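Hypothetical protein (Nostoc punctiforme, PDB 2O62) is of unknown function but combines two domains of the calycin clan, an N-terminal DUF3598 domain and a C-terminal one related to a biogenesis factor for ATP synthase. Local coordinates at residues Glu7-Asn12 with Leu71-Asn76; Leu13-Gly18 with Arg36-Gly41; Val48-Ser53 with Arg62-Val67; Ser78-Leu83 with Gly94-Val99. All blocks are in the same frame, centred on the assembly; numbering follows the deposited sequence. Where two conformers were deposited one is given.

Contact 1 of 4, residues Glu7-Asn12 with Leu71-Asn76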
loop_
_atom_site.group_PDB
_atom_site.type_symbol
_atom_site.label_atom_id
_atom_site.label_comp_id
_atom_site.label_asym_id
_atom_site.label_seq_id
_atom_site.Cartn_x
_atom_site.Cartn_y
_atom_site.Cartn_z
ATOM N N GLU A 7 -2.116 0.069 20.497
ATOM C CA GLU A 7 -1.028 1.013 20.674
ATOM C C GLU A 7 -0.416 1.435 19.347
ATOM O O GLU A 7 -0.061 2.600 19.183
ATOM C CB GLU A 7 0.016 0.431 21.609
ATOM C CG GLU A 7 -0.510 0.378 23.020
ATOM C CD GLU A 7 0.190 -0.653 23.914
ATOM O OE1 GLU A 7 0.988 -1.491 23.410
ATOM O OE2 GLU A 7 -0.084 -0.626 25.141
ATOM N N CYS A 8 -0.286 0.494 18.411
ATOM C CA CYS A 8 0.159 0.834 17.059
ATOM C C CYS A 8 -0.787 1.803 16.379
ATOM O O CYS A 8 -0.369 2.777 15.747
ATOM C CB CYS A 8 0.283 -0.409 16.196
ATOM S SG CYS A 8 1.488 -1.617 16.703
ATOM N N PHE A 9 -2.077 1.526 16.489
ATOM C CA PHE A 9 -3.103 2.391 15.944
ATOM C C PHE A 9 -2.939 3.804 16.495
ATOM O O PHE A 9 -2.988 4.742 15.724
ATOM C CB PHE A 9 -4.474 1.789 16.241
ATOM C CG PHE A 9 -5.654 2.687 15.948
ATOM C CD1 PHE A 9 -5.741 3.421 14.792
ATOM C CD2 PHE A 9 -6.714 2.709 16.840
ATOM C CE1 PHE A 9 -6.851 4.197 14.505
ATOM C CE2 PHE A 9 -7.837 3.488 16.585
ATOM C CZ PHE A 9 -7.906 4.234 15.407
ATOM N N LEU A 10 -2.711 3.942 17.799
ATOM C CA LEU A 10 -2.527 5.258 18.395
ATOM C C LEU A 10 -1.370 6.084 17.849
ATOM O O LEU A 10 -1.342 7.305 18.040
ATOM C CB LEU A 10 -2.381 5.116 19.905
ATOM C CG LEU A 10 -3.577 4.519 20.634
ATOM C CD1 LEU A 10 -3.272 4.436 22.133
ATOM C CD2 LEU A 10 -4.855 5.317 20.428
ATOM N N GLN A 11 -0.412 5.453 17.177
ATOM C CA GLN A 11 0.627 6.188 16.464
ATOM C C GLN A 11 0.080 7.135 15.406
ATOM O O GLN A 11 0.806 8.035 14.945
ATOM C CB GLN A 11 1.650 5.238 15.816
ATOM C CG GLN A 11 2.484 4.439 16.823
ATOM C CD GLN A 11 3.232 5.370 17.765
ATOM O OE1 GLN A 11 2.914 5.468 18.935
ATOM N NE2 GLN A 11 4.159 6.121 17.227
ATOM N N ASN A 12 -1.147 6.898 14.953
ATOM C CA ASN A 12 -1.800 7.741 13.963
ATOM C C ASN A 12 -2.523 8.978 14.571
ATOM O O ASN A 12 -3.133 9.772 13.836
ATOM C CB ASN A 12 -2.831 6.922 13.171
ATOM C CG ASN A 12 -2.188 5.918 12.232
ATOM O OD1 ASN A 12 -1.836 6.286 11.167
ATOM N ND2 ASN A 12 -2.009 4.658 12.657
ATOM N N LEU A 71 -8.145 -5.188 9.739
ATOM C CA LEU A 71 -7.057 -4.234 9.972
ATOM C C LEU A 71 -5.894 -4.848 10.694
ATOM O O LEU A 71 -6.075 -5.525 11.707
ATOM C CB LEU A 71 -7.535 -3.106 10.894
ATOM C CG LEU A 71 -7.964 -1.705 10.487
ATOM C CD1 LEU A 71 -8.368 -1.009 11.792
ATOM C CD2 LEU A 71 -6.842 -0.943 9.819
ATOM N N LEU A 72 -4.693 -4.592 10.185
ATOM C CA LEU A 72 -3.466 -4.905 10.918
ATOM C C LEU A 72 -2.507 -3.730 10.856
ATOM O O LEU A 72 -2.379 -3.085 9.809
ATOM C CB LEU A 72 -2.760 -6.179 10.379
ATOM C CG LEU A 72 -3.143 -7.530 10.942
ATOM C CD1 LEU A 72 -2.347 -8.602 10.244
ATOM C CD2 LEU A 72 -2.906 -7.624 12.416
ATOM N N PHE A 73 -1.815 -3.478 11.988
ATOM C CA PHE A 73 -0.858 -2.352 12.127
ATOM C C PHE A 73 0.556 -2.789 12.431
ATOM O O PHE A 73 0.799 -3.769 13.158
ATOM C CB PHE A 73 -1.251 -1.431 13.311
ATOM C CG PHE A 73 -2.533 -0.708 13.125
ATOM C CD1 PHE A 73 -3.724 -1.322 13.435
ATOM C CD2 PHE A 73 -2.549 0.584 12.633
ATOM C CE1 PHE A 73 -4.930 -0.645 13.210
ATOM C CE2 PHE A 73 -3.747 1.270 12.417
ATOM C CZ PHE A 73 -4.929 0.646 12.730
ATOM N N PHE A 74 1.489 -2.004 11.895
ATOM C CA PHE A 74 2.888 -2.025 12.292
ATOM C C PHE A 74 3.183 -1.009 13.374
ATOM O O PHE A 74 2.351 -0.129 13.693
ATOM C CB PHE A 74 3.773 -1.797 11.063
ATOM C CG PHE A 74 3.607 -2.865 10.020
ATOM C CD1 PHE A 74 4.300 -4.068 10.107
ATOM C CD2 PHE A 74 2.724 -2.693 8.985
ATOM C CE1 PHE A 74 4.115 -5.059 9.127
ATOM C CE2 PHE A 74 2.558 -3.674 8.002
ATOM C CZ PHE A 74 3.216 -4.858 8.109
ATOM N N GLU A 75 4.346 -1.157 14.010
ATOM C CA GLU A 75 4.620 -0.375 15.226
ATOM C C GLU A 75 4.737 1.089 14.988
ATOM O O GLU A 75 4.514 1.861 15.892
ATOM C CB GLU A 75 5.878 -0.869 15.942
ATOM C CG GLU A 75 5.679 -2.216 16.522
ATOM C CD GLU A 75 6.419 -2.432 17.814
ATOM O OE1 GLU A 75 7.212 -1.536 18.209
ATOM O OE2 GLU A 75 6.183 -3.499 18.437
ATOM N N ASN A 76 5.055 1.491 13.779
ATOM C CA ASN A 76 5.093 2.918 13.443
ATOM C C ASN A 76 3.737 3.505 13.077
ATOM O O ASN A 76 3.624 4.668 12.746
ATOM C CB ASN A 76 6.141 3.175 12.353
ATOM C CG ASN A 76 5.665 2.809 10.976
ATOM O OD1 ASN A 76 4.731 2.055 10.810
ATOM N ND2 ASN A 76 6.342 3.334 9.971
#

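Contact 2 of 4, residues Leu13-Gly18 with Arg36-Gly41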
loop_
_atom_site.group_PDB
_atom_site.type_symbol
_atom_site.label_atom_id
_atom_site.label_comp_id
_atom_site.label_asym_id
_atom_site.label_seq_id
_atom_site.Cartn_x
_atom_site.Cartn_y
_atom_site.Cartn_z
ATOM N N LEU A 13 -2.546 9.137 15.896
ATOM C CA LEU A 13 -3.303 10.255 16.427
ATOM C C LEU A 13 -2.722 11.580 15.865
ATOM O O LEU A 13 -1.498 11.744 15.765
ATOM C CB LEU A 13 -3.272 10.295 17.927
ATOM C CG LEU A 13 -3.931 9.136 18.606
ATOM C CD1 LEU A 13 -3.900 9.373 20.096
ATOM C CD2 LEU A 13 -5.364 9.000 18.126
ATOM N N GLY A 14 -3.610 12.517 15.555
ATOM C CA GLY A 14 -3.209 13.835 15.053
ATOM C C GLY A 14 -4.226 14.360 14.062
ATOM O O GLY A 14 -5.319 13.807 13.917
ATOM N N VAL A 15 -3.860 15.430 13.365
ATOM C CA VAL A 15 -4.744 16.045 12.394
ATOM C C VAL A 15 -4.054 15.913 11.036
ATOM O O VAL A 15 -2.995 16.473 10.840
ATOM C CB VAL A 15 -5.022 17.510 12.715
ATOM C CG1 VAL A 15 -5.921 18.129 11.682
ATOM C CG2 VAL A 15 -5.636 17.645 14.092
ATOM N N TRP A 16 -4.638 15.100 10.166
ATOM C CA TRP A 16 -4.058 14.764 8.889
ATOM C C TRP A 16 -4.835 15.539 7.838
ATOM O O TRP A 16 -6.033 15.306 7.620
ATOM C CB TRP A 16 -4.123 13.259 8.633
ATOM C CG TRP A 16 -3.343 12.464 9.589
ATOM C CD1 TRP A 16 -3.825 11.757 10.662
ATOM C CD2 TRP A 16 -1.936 12.322 9.618
ATOM N NE1 TRP A 16 -2.790 11.135 11.322
ATOM C CE2 TRP A 16 -1.616 11.470 10.717
ATOM C CE3 TRP A 16 -0.903 12.781 8.790
ATOM C CZ2 TRP A 16 -0.313 11.101 11.024
ATOM C CZ3 TRP A 16 0.399 12.419 9.099
ATOM C CH2 TRP A 16 0.686 11.575 10.202
ATOM N N GLU A 17 -4.124 16.433 7.149
ATOM C CA GLU A 17 -4.702 17.254 6.108
ATOM C C GLU A 17 -4.186 16.824 4.745
ATOM O O GLU A 17 -3.070 16.364 4.617
ATOM C CB GLU A 17 -4.329 18.702 6.341
ATOM C CG GLU A 17 -4.850 19.251 7.651
ATOM C CD GLU A 17 -4.925 20.744 7.621
ATOM O OE1 GLU A 17 -3.844 21.361 7.741
ATOM O OE2 GLU A 17 -6.052 21.290 7.462
ATOM N N GLY A 18 -5.008 16.955 3.725
ATOM C CA GLY A 18 -4.553 16.665 2.394
ATOM C C GLY A 18 -5.691 16.509 1.435
ATOM O O GLY A 18 -6.522 17.392 1.314
ATOM N N ARG A 36 -9.565 16.884 5.795
ATOM C CA ARG A 36 -8.990 17.041 7.128
ATOM C C ARG A 36 -9.548 15.882 7.948
ATOM O O ARG A 36 -10.773 15.710 8.036
ATOM C CB ARG A 36 -9.395 18.380 7.761
ATOM C CG ARG A 36 -8.592 18.771 8.993
ATOM C CD ARG A 36 -8.801 20.256 9.395
ATOM N NE ARG A 36 -8.261 20.561 10.729
ATOM C CZ ARG A 36 -7.216 21.349 11.003
ATOM N NH1 ARG A 36 -6.529 21.972 10.039
ATOM N NH2 ARG A 36 -6.859 21.520 12.269
ATOM N N LEU A 37 -8.644 15.078 8.512
ATOM C CA LEU A 37 -8.993 13.869 9.255
ATOM C C LEU A 37 -8.368 14.025 10.610
ATOM O O LEU A 37 -7.155 14.022 10.764
ATOM C CB LEU A 37 -8.476 12.617 8.560
ATOM C CG LEU A 37 -8.974 11.243 9.046
ATOM C CD1 LEU A 37 -8.716 10.243 7.948
ATOM C CD2 LEU A 37 -8.317 10.778 10.231
ATOM N N CYS A 38 -9.225 14.175 11.588
ATOM C CA CYS A 38 -8.761 14.277 12.967
ATOM C C CYS A 38 -8.984 12.954 13.675
ATOM O O CYS A 38 -10.065 12.409 13.696
ATOM C CB CYS A 38 -9.429 15.404 13.750
ATOM S SG CYS A 38 -8.881 15.507 15.490
ATOM N N LEU A 39 -7.901 12.425 14.220
ATOM C CA LEU A 39 -7.949 11.237 15.065
ATOM C C LEU A 39 -7.505 11.693 16.433
ATOM O O LEU A 39 -6.356 12.102 16.650
ATOM C CB LEU A 39 -7.021 10.119 14.597
ATOM C CG LEU A 39 -7.368 9.328 13.345
ATOM C CD1 LEU A 39 -6.202 8.397 12.968
ATOM C CD2 LEU A 39 -8.644 8.493 13.595
ATOM N N GLU A 40 -8.417 11.613 17.373
ATOM C CA GLU A 40 -8.124 12.035 18.714
ATOM C C GLU A 40 -8.458 10.928 19.705
ATOM O O GLU A 40 -9.439 10.219 19.546
ATOM C CB GLU A 40 -8.915 13.285 19.032
ATOM C CG GLU A 40 -10.410 13.115 19.130
ATOM C CD GLU A 40 -11.151 14.460 19.112
ATOM O OE1 GLU A 40 -10.741 15.364 19.889
ATOM O OE2 GLU A 40 -12.134 14.598 18.318
ATOM N N GLY A 41 -7.636 10.796 20.743
ATOM C CA GLY A 41 -7.882 9.819 21.779
ATOM C C GLY A 41 -8.691 10.436 22.887
ATOM O O GLY A 41 -8.496 11.618 23.231
#

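Contact 3 of 4, residues Val48-Ser53 with Arg62-Val67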
loop_
_atom_site.group_PDB
_atom_site.type_symbol
_atom_site.label_atom_id
_atom_site.label_comp_id
_atom_site.label_asym_id
_atom_site.label_seq_id
_atom_site.Cartn_x
_atom_site.Cartn_y
_atom_site.Cartn_z
ATOM N N VAL A 48 -10.952 6.082 20.369
ATOM C CA VAL A 48 -10.463 7.040 19.376
ATOM C C VAL A 48 -11.632 7.609 18.558
ATOM O O VAL A 48 -12.430 6.840 17.994
ATOM C CB VAL A 48 -9.438 6.424 18.418
ATOM C CG1 VAL A 48 -9.130 7.394 17.320
ATOM C CG2 VAL A 48 -8.125 6.094 19.145
ATOM N N ARG A 49 -11.761 8.938 18.528
ATOM C CA ARG A 49 -12.767 9.583 17.710
ATOM C C ARG A 49 -12.158 10.053 16.401
ATOM O O ARG A 49 -11.129 10.737 16.372
ATOM C CB ARG A 49 -13.380 10.771 18.405
ATOM C CG ARG A 49 -14.348 11.534 17.503
ATOM C CD ARG A 49 -14.921 12.712 18.218
ATOM N NE ARG A 49 -15.809 12.223 19.243
ATOM C CZ ARG A 49 -16.074 12.844 20.390
ATOM N NH1 ARG A 49 -15.501 14.006 20.686
ATOM N NH2 ARG A 49 -16.911 12.275 21.259
ATOM N N LEU A 50 -12.804 9.666 15.310
ATOM C CA LEU A 50 -12.374 10.054 13.983
ATOM C C LEU A 50 -13.336 11.081 13.414
ATOM O O LEU A 50 -14.539 10.855 13.433
ATOM C CB LEU A 50 -12.338 8.822 13.094
ATOM C CG LEU A 50 -11.964 9.015 11.617
ATOM C CD1 LEU A 50 -11.226 7.819 11.121
ATOM C CD2 LEU A 50 -13.183 9.290 10.715
ATOM N N THR A 51 -12.818 12.229 12.955
ATOM C CA THR A 51 -13.663 13.269 12.347
ATOM C C THR A 51 -13.032 13.527 10.989
ATOM O O THR A 51 -11.951 14.093 10.936
ATOM C CB THR A 51 -13.724 14.569 13.172
ATOM O OG1 THR A 51 -14.181 14.301 14.505
ATOM C CG2 THR A 51 -14.704 15.552 12.550
ATOM N N LEU A 52 -13.687 13.045 9.930
ATOM C CA LEU A 52 -13.274 13.265 8.550
ATOM C C LEU A 52 -14.143 14.340 7.887
ATOM O O LEU A 52 -15.362 14.170 7.695
ATOM C CB LEU A 52 -13.316 11.974 7.747
ATOM C CG LEU A 52 -13.018 12.080 6.243
ATOM C CD1 LEU A 52 -11.643 12.613 5.992
ATOM C CD2 LEU A 52 -13.177 10.743 5.590
ATOM N N SER A 53 -13.508 15.472 7.585
ATOM C CA SER A 53 -14.140 16.547 6.812
ATOM C C SER A 53 -13.552 16.517 5.401
ATOM O O SER A 53 -12.338 16.466 5.234
ATOM C CB SER A 53 -13.867 17.905 7.450
ATOM O OG SER A 53 -14.300 17.922 8.781
ATOM N N ARG A 62 -16.691 8.904 13.531
ATOM C CA ARG A 62 -16.696 7.483 13.946
ATOM C C ARG A 62 -15.938 7.386 15.254
ATOM O O ARG A 62 -15.027 8.178 15.506
ATOM C CB ARG A 62 -15.985 6.582 12.936
ATOM C CG ARG A 62 -16.600 6.522 11.545
ATOM C CD ARG A 62 -15.619 5.886 10.544
ATOM N NE ARG A 62 -15.433 4.455 10.797
ATOM C CZ ARG A 62 -14.580 3.651 10.147
ATOM N NH1 ARG A 62 -13.785 4.115 9.171
ATOM N NH2 ARG A 62 -14.514 2.362 10.489
ATOM N N GLU A 63 -16.300 6.413 16.075
ATOM C CA GLU A 63 -15.534 6.160 17.284
ATOM C C GLU A 63 -15.208 4.700 17.394
ATOM O O GLU A 63 -16.090 3.862 17.207
ATOM C CB GLU A 63 -16.311 6.611 18.515
ATOM C CG GLU A 63 -16.401 8.128 18.609
ATOM C CD GLU A 63 -16.965 8.595 19.918
ATOM O OE1 GLU A 63 -16.799 7.851 20.913
ATOM O OE2 GLU A 63 -17.546 9.707 19.950
ATOM N N PHE A 64 -13.951 4.411 17.733
ATOM C CA PHE A 64 -13.423 3.050 17.848
ATOM C C PHE A 64 -13.020 2.780 19.274
ATOM O O PHE A 64 -12.444 3.655 19.910
ATOM C CB PHE A 64 -12.161 2.913 17.004
ATOM C CG PHE A 64 -12.297 3.472 15.646
ATOM C CD1 PHE A 64 -12.824 2.707 14.619
ATOM C CD2 PHE A 64 -11.926 4.770 15.382
ATOM C CE1 PHE A 64 -12.947 3.235 13.327
ATOM C CE2 PHE A 64 -12.054 5.293 14.110
ATOM C CZ PHE A 64 -12.579 4.529 13.091
ATOM N N ARG A 65 -13.339 1.586 19.769
ATOM C CA ARG A 65 -12.860 1.110 21.050
ATOM C C ARG A 65 -11.916 -0.094 20.892
ATOM O O ARG A 65 -11.392 -0.615 21.882
ATOM C CB ARG A 65 -14.046 0.757 21.942
ATOM C CG ARG A 65 -14.786 1.988 22.431
ATOM N N SER A 66 -11.710 -0.546 19.656
ATOM C CA SER A 66 -10.829 -1.677 19.379
ATOM C C SER A 66 -10.461 -1.643 17.925
ATOM O O SER A 66 -11.077 -0.945 17.148
ATOM C CB SER A 66 -11.526 -3.007 19.689
ATOM O OG SER A 66 -12.614 -3.207 18.788
ATOM N N VAL A 67 -9.407 -2.362 17.570
ATOM C CA VAL A 67 -9.092 -2.634 16.192
ATOM C C VAL A 67 -9.085 -4.153 16.038
ATOM O O VAL A 67 -8.799 -4.946 16.983
ATOM C CB VAL A 67 -7.766 -2.001 15.741
ATOM C CG1 VAL A 67 -7.947 -0.496 15.641
ATOM C CG2 VAL A 67 -6.624 -2.296 16.694
#

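Contact 4 of 4, residues Ser78-Leu83 with Gly94-Val99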
loop_
_atom_site.group_PDB
_atom_site.type_symbol
_atom_site.label_atom_id
_atom_site.label_comp_id
_atom_site.label_asym_id
_atom_site.label_seq_id
_atom_site.Cartn_x
_atom_site.Cartn_y
_atom_site.Cartn_z
ATOM N N SER A 78 1.834 2.377 10.576
ATOM C CA SER A 78 1.440 1.964 9.241
ATOM C C SER A 78 0.473 0.794 9.318
ATOM O O SER A 78 0.484 0.031 10.273
ATOM C CB SER A 78 2.661 1.554 8.391
ATOM O OG SER A 78 3.521 2.681 8.212
ATOM N N PHE A 79 -0.409 0.676 8.341
ATOM C CA PHE A 79 -1.440 -0.362 8.411
ATOM C C PHE A 79 -1.995 -0.745 7.079
ATOM O O PHE A 79 -1.740 -0.116 6.042
ATOM C CB PHE A 79 -2.594 0.106 9.322
ATOM C CG PHE A 79 -3.412 1.296 8.783
ATOM C CD1 PHE A 79 -3.043 2.611 9.090
ATOM C CD2 PHE A 79 -4.586 1.096 8.008
ATOM C CE1 PHE A 79 -3.819 3.686 8.650
ATOM C CE2 PHE A 79 -5.338 2.172 7.551
ATOM C CZ PHE A 79 -4.944 3.465 7.862
ATOM N N SER A 80 -2.818 -1.771 7.100
ATOM C CA SER A 80 -3.608 -2.127 5.958
ATOM C C SER A 80 -4.997 -2.482 6.401
ATOM O O SER A 80 -5.153 -3.152 7.423
ATOM C CB SER A 80 -3.034 -3.341 5.237
ATOM O OG SER A 80 -3.867 -3.743 4.164
ATOM N N GLU A 81 -5.964 -2.129 5.561
ATOM C CA GLU A 81 -7.367 -2.418 5.783
ATOM C C GLU A 81 -7.948 -3.110 4.550
ATOM O O GLU A 81 -7.550 -2.841 3.446
ATOM C CB GLU A 81 -8.164 -1.144 6.054
ATOM C CG GLU A 81 -9.523 -1.482 6.705
ATOM C CD GLU A 81 -10.352 -0.273 7.174
ATOM O OE1 GLU A 81 -10.026 0.889 6.840
ATOM O OE2 GLU A 81 -11.340 -0.531 7.905
ATOM N N GLY A 82 -8.866 -4.044 4.760
ATOM C CA GLY A 82 -9.550 -4.707 3.651
ATOM C C GLY A 82 -10.393 -5.846 4.101
ATOM O O GLY A 82 -10.677 -6.006 5.296
ATOM N N LEU A 83 -10.832 -6.646 3.148
ATOM C CA LEU A 83 -11.672 -7.769 3.530
ATOM C C LEU A 83 -10.853 -8.931 4.059
ATOM O O LEU A 83 -9.692 -9.151 3.635
ATOM C CB LEU A 83 -12.540 -8.206 2.358
ATOM C CG LEU A 83 -13.504 -7.129 1.812
ATOM C CD1 LEU A 83 -14.205 -7.698 0.595
ATOM C CD2 LEU A 83 -14.504 -6.640 2.862
ATOM N N GLY A 94 -8.513 -3.203 -1.246
ATOM C CA GLY A 94 -8.108 -2.943 0.122
ATOM C C GLY A 94 -7.141 -1.761 0.123
ATOM O O GLY A 94 -6.834 -1.191 -0.920
ATOM N N GLU A 95 -6.646 -1.416 1.306
ATOM C CA GLU A 95 -5.851 -0.209 1.508
ATOM C C GLU A 95 -4.489 -0.559 2.095
ATOM O O GLU A 95 -4.408 -1.345 3.045
ATOM C CB GLU A 95 -6.578 0.698 2.483
ATOM C CG GLU A 95 -5.821 1.963 2.869
ATOM C CD GLU A 95 -6.549 2.803 3.902
ATOM O OE1 GLU A 95 -7.620 2.384 4.381
ATOM O OE2 GLU A 95 -6.050 3.875 4.260
ATOM N N LEU A 96 -3.444 0.047 1.552
ATOM C CA LEU A 96 -2.123 0.029 2.150
ATOM C C LEU A 96 -1.794 1.450 2.591
ATOM O O LEU A 96 -1.778 2.362 1.791
ATOM C CB LEU A 96 -1.111 -0.474 1.111
ATOM C CG LEU A 96 -1.555 -1.862 0.561
ATOM C CD1 LEU A 96 -1.015 -2.116 -0.760
ATOM C CD2 LEU A 96 -1.238 -2.957 1.436
ATOM N N ALA A 97 -1.486 1.617 3.856
ATOM C CA ALA A 97 -1.325 2.939 4.462
ATOM C C ALA A 97 0.045 3.054 5.126
ATOM O O ALA A 97 0.301 2.401 6.127
ATOM C CB ALA A 97 -2.449 3.156 5.511
ATOM N N PHE A 98 0.924 3.867 4.538
ATOM C CA PHE A 98 2.251 4.160 5.062
ATOM C C PHE A 98 2.269 5.423 5.928
ATOM O O PHE A 98 1.712 6.448 5.552
ATOM C CB PHE A 98 3.283 4.343 3.923
ATOM C CG PHE A 98 3.319 3.231 2.918
ATOM C CD1 PHE A 98 2.496 3.259 1.784
ATOM C CD2 PHE A 98 4.225 2.187 3.065
ATOM C CE1 PHE A 98 2.558 2.270 0.836
ATOM C CE2 PHE A 98 4.266 1.170 2.118
ATOM C CZ PHE A 98 3.440 1.209 1.035
ATOM N N VAL A 99 2.937 5.339 7.074
ATOM C CA VAL A 99 3.195 6.454 7.943
ATOM C C VAL A 99 4.715 6.710 7.949
ATOM O O VAL A 99 5.523 5.786 8.056
ATOM C CB VAL A 99 2.688 6.170 9.323
ATOM C CG1 VAL A 99 2.994 7.340 10.263
ATOM C CG2 VAL A 99 1.194 5.857 9.260
HETATM O O HOH W 1 5.948 3.039 7.189
HETATM O O HOH W 2 -8.788 3.101 6.527
#

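Contact 1 of 4, residues Glu7-Asn12 with Leu71-Asn76
Cys8 and Glu75 bring the two backbones nearest, with CA atoms 5.0 Å apart, where helix 5-10 meets the chain leaving strand 71-73. Cysteine suits this tight approach because its side chain is short: CB lies 3.4 Å from Phe73 CB and 3.3 Å from Phe74 O, while SG rests against Glu75 CA. Phe73 is the main body on the strand side, and its ring lies beside that of Phe9, the two side chains pointing the same way. Phe9 CB sits over one face of the Phe73 ring, 3.9 Å from its centroid and shifted toward the rim, a CH-pi contact. The two ring planes are inclined at 43°, and Phe9 CD1 comes within 3.6 Å of Phe73 CZ. Phe9 CG stands anti to its backbone N (chi1 170°), which brings CG itself close to Phe73 CZ.

Farther along, the methylene carbon CG of Gln11 lies 3.4 Å from Glu75 O. Asn12 ND2 approaches the Phe73 ring obliquely and donates to Phe9 O at 3.2 Å; Asn12 N reaches the same oxygen from the same face, so the chain at Asn12 is tied to Phe9 O twice, by backbone and side chain. Asn12 OD1 accepts a hydrogen bond from Arg104 NH1, ND2 also bonds Gly77 O, and Glu75 OE2 accepts from Lys3 N. Phe9 also touches Val48, so the short N-terminal helix packs between strands 47-54 and 71-73 of one sheet. Across the contact itself the cohesion is mainly van der Waals and CH-pi, with the Phe74 and Glu75 carbonyl oxygens resting on side-chain carbons; the fit therefore depends on shape, while the polar ends of Asn12 and Glu75 find partners around it.

Contact 2 of 4, residues Leu13-Gly18 with Arg36-Gly41
Arg36 loses the most surface here, lying across Val15 and beside Glu17. Its chain is extended from CG to NE, and Val15 CG1 lies 3.3 Å above one face of the guanidinium, toward its rim. In the conformer given, NH1 makes a salt bridge with Glu17 OE2 at 2.7 Å, though the N-H bends enough to make the hydrogen bond weak; both residues have a second deposited conformer, so this pairing may hold only part of the time. Carboxylate and guanidinium planes are 81° apart. Long charged chains suit this partly exposed face of the sheet.

Leu39 works on the other face, with Trp16 and Leu37, all three buried. Its N donates to Gly14 O at 2.9 Å with an almost straight bond, and its O accepts from Gly14 N at 3.0 Å. Gly14 has backbone angles (phi 146°) at which a CB would press on the preceding carbonyl oxygen. Leu13, just before the strand, sets CD2 3.6 Å from Leu39 O and 4.1 Å from Leu39 CB, covering the strand there with a methyl group.

The strands pair antiparallel as the hairpin of 14-23 and 29-42. Strand 117-127 continues the sheet beyond Glu17, whose neighbour there is His126, and strand 47-54 continues it beyond Leu39. Trp16 NE1 bonds Asn12 O, in the short link between helix 5-10 and this strand, while the Trp16 ring forms a cation-pi pair with Arg104 of strand 103-111.

Contact 3 of 4, residues Val48-Ser53 with Arg62-Val67
Arg49 and Glu63 lie side by side and point the same way from a non-hydrogen-bonded antiparallel pair, the closest pairing of the two strands, with CA atoms 4.4 Å apart. The arginine chain bends at chi3 (-70°), and NE and NH2 grip a single oxygen side-on: NE to Glu63 OE2 at 3.1 Å and NH2 to the same OE2 at 3.0 Å. Glu63 OE2 lies in the guanidinium plane, yet NE and NH2 meet it from above the carboxylate plane, both from the same face, the two planes being 58° apart.

The opposite face carries Val48, Leu50, Arg62 and Phe64. Leu50 and Phe64 cross obliquely, and Leu50 CB touches the edge of the ring, 3.7 Å from CE2. Arg62 runs beside Leu50, with CD 4.2 Å from Leu50 CD2, and bends so that Phe64 CE1 lies over its guanidinium. Its CD thus lies alongside the leucine while its guanidinium lies against Phe64 at the exposed surface. Leu50 and Arg62 exchange two backbone bonds (Leu50 N to Arg62 O 2.7 Å), as do Val48 and Phe64.

A leucine in place of Arg49 would probably leave Glu63 OE2 without its two donors and its carboxylate freer to turn. Strand 60-64 is the outermost strand on this side of the sheet, and Val48 faces helix 5-10 through Trp6 and Phe9. The chemistry is accordingly split: four backbone bonds hold the strands, and to these one face adds a charged pair and the other mainly apolar packing.

Contact 4 of 4, residues Ser78-Leu83 with Gly94-Val99
Phe79 and Ala97 face each other across a hydrogen-bonded pair, and the methyl CB of Ala97 sits over the centre of the phenylalanine ring, 3.4 Å from its centroid. Phe79 CG takes the crowded position between backbone N and carbonyl carbon (chi1 67°), which places CG 3.9 Å from Ala97 CB; a side chain longer than alanine's would probably collide with the ring. An alanine here removes the ring, which would probably open a gap above Ala97 CB and leave Phe73 without that packing partner. Next along, Ser80 OG donates to Glu95 O at 2.7 Å, while Glu81 N reaches that oxygen at 3.1 Å from the opposite face.

This is the antiparallel hairpin of strands 79-81 and 93-100 in the sheet of the N-terminal calycin-clan domain. At its far end Gly82 and Gly94 come within 4.2 Å, CA to CA, where a CB on Gly94 would crowd Glu81 O. Ser78 OG accepts from Val99 N at 2.9 Å, and a water links it to Val99 O. Glu81 OE1 and Glu95 OE1, 3.8 Å apart, share another water. In the second shell, Arg106 forms a salt bridge with Glu95 OE2, probably offsetting the neighbouring like charges, and Arg251 of strand 245-253 bonds Ser80 OG.

How the contacts relate
All four contacts reach the same antiparallel sheet, contact 1 by a helix packed against it, and contacts 2 and 3 lie within the chain loop that contact 1 closes. Contacts 2 and 3 have centres about 10 Å apart and share neighbouring strands, with Cys38 N 2.8 Å from Thr51 O. Contacts 1 and 4 also lie about 10 Å apart, centre to centre, and Leu72 O probably bonds Ser80 N. The helix of contact 1 packs on contact 3: Leu10 CD2 is 3.6 Å from Val48 CG2. Contact 4 touches neither contact 2 nor contact 3, its nearest atoms being about 5 Å from each. No active site is known; glycerol, probably from the crystallisation liquor, binds Glu17 in contact 2.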